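Local structure of uncharacterized protein (4L3U) at residues A[98-101]-A[102-106]. The protein is of unknown function, a compact all-helical member of the DUF4844 family from Acinetobacter baumannii. Numbering follows the deposited sequence.
Sequences REQV and ATTFE
T104 and Q100 meet one turn apart on the α-helix 95-112, where the side chain of T104 folds back on the backbone of the preceding turn. Followed outward, T104 CB lies 3.3 Å from Q100 O, and OG1 then donates to that same oxygen over 2.8 Å. The hydroxyl gets there because chi1 of -62° sets OG1 beside its own backbone N, facing the earlier turn, and leaves CG2 anti to that N. Q100 O thus accepts two bonds, from T104 N at 2.9 Å and from OG1, which reach it from opposite faces of the carbonyl plane. Threonine appears well suited to this buried place: its hydroxyl is satisfied by Q100 O, and the side chain also touches V55 of helix 45-68.

V101 and F105 form the apolar ridge beside it, their side chains running side by side in the same direction. V101 CG1, anti to the backbone N, comes within 4.0 Å of F105 CD1. V101 O lies at the ring edge, near the ring plane, 3.3 Å from F105 CD1, and accepts a hydrogen bond from F105 N at 2.9 Å. A branched aliphatic and a flat aromatic suit this buried face, where both touch I85 of helix 74-86, and the rings of F105 and F108 form a T-shaped (edge-to-face) pair.

A102 and R98 face helix 120-134: the small side chain of A102 packs on V125, whereas R98 sends its guanidinium group to a salt bridge with E129. E99 and T103, one turn apart, are joined through a water that donates to E99 OE1 at 2.9 Å and accepts from T103 OG1 at 3.0 Å.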
# COMPACT_ATOMS: atom_id res chain seq x y z
N ARG A 98 -1.35 5.87 9.74
CA ARG A 98 -1.58 6.30 8.37
C ARG A 98 -0.27 6.50 7.61
O ARG A 98 -0.18 6.19 6.43
CB ARG A 98 -2.39 7.60 8.32
CG ARG A 98 -3.86 7.42 8.65
CD ARG A 98 -4.69 8.55 8.09
NE ARG A 98 -4.17 9.85 8.48
CZ ARG A 98 -4.42 10.45 9.64
NH1 ARG A 98 -5.21 9.87 10.54
NH2 ARG A 98 -3.89 11.64 9.90
N GLU A 99 0.74 7.00 8.31
CA GLU A 99 2.05 7.23 7.70
C GLU A 99 2.71 5.91 7.33
O GLU A 99 3.41 5.82 6.32
CB GLU A 99 2.96 8.01 8.65
CG GLU A 99 2.54 9.45 8.88
CD GLU A 99 2.82 10.35 7.69
OE1 GLU A 99 3.35 9.87 6.67
OE2 GLU A 99 2.49 11.56 7.77
N GLN A 100 2.49 4.89 8.15
CA GLN A 100 3.08 3.58 7.90
C GLN A 100 2.42 2.91 6.70
O GLN A 100 3.07 2.19 5.94
CB GLN A 100 2.97 2.68 9.13
CG GLN A 100 3.79 1.41 9.03
CD GLN A 100 5.28 1.68 8.98
OE1 GLN A 100 5.74 2.76 9.33
NE2 GLN A 100 6.05 0.68 8.55
N VAL A 101 1.12 3.15 6.53
CA VAL A 101 0.39 2.62 5.38
C VAL A 101 0.91 3.23 4.09
O VAL A 101 1.07 2.54 3.08
CB VAL A 101 -1.13 2.89 5.50
CG1 VAL A 101 -1.85 2.59 4.18
CG2 VAL A 101 -1.73 2.06 6.61
N ALA A 102 1.17 4.54 4.13
CA ALA A 102 1.71 5.25 2.98
C ALA A 102 3.10 4.72 2.62
O ALA A 102 3.39 4.46 1.46
CB ALA A 102 1.77 6.73 3.26
N THR A 103 3.95 4.56 3.63
CA THR A 103 5.29 4.03 3.43
C THR A 103 5.22 2.63 2.83
O THR A 103 5.98 2.29 1.93
CB THR A 103 6.06 3.99 4.77
OG1 THR A 103 6.27 5.32 5.24
CG2 THR A 103 7.41 3.29 4.61
N THR A 104 4.29 1.83 3.33
CA THR A 104 4.10 0.46 2.85
C THR A 104 3.69 0.46 1.38
O THR A 104 4.19 -0.33 0.59
CB THR A 104 3.04 -0.29 3.71
OG1 THR A 104 3.51 -0.38 5.06
CG2 THR A 104 2.78 -1.69 3.17
N PHE A 105 2.79 1.37 1.01
CA PHE A 105 2.32 1.45 -0.38
C PHE A 105 3.38 2.07 -1.29
O PHE A 105 3.34 1.87 -2.50
CB PHE A 105 1.02 2.25 -0.46
CG PHE A 105 -0.21 1.40 -0.40
CD1 PHE A 105 -0.65 0.87 0.80
CD2 PHE A 105 -0.94 1.13 -1.55
CE1 PHE A 105 -1.79 0.09 0.86
CE2 PHE A 105 -2.08 0.34 -1.50
CZ PHE A 105 -2.50 -0.18 -0.30
N GLU A 106 4.30 2.83 -0.71
CA GLU A 106 5.39 3.40 -1.49
C GLU A 106 6.29 2.28 -1.99
O GLU A 106 6.89 2.39 -3.05
CB GLU A 106 6.20 4.39 -0.65
CG GLU A 106 5.59 5.79 -0.57
CD GLU A 106 6.36 6.72 0.34
OE1 GLU A 106 7.20 6.24 1.13
OE2 GLU A 106 6.13 7.95 0.28
O HOH W 1 5.21 8.15 5.19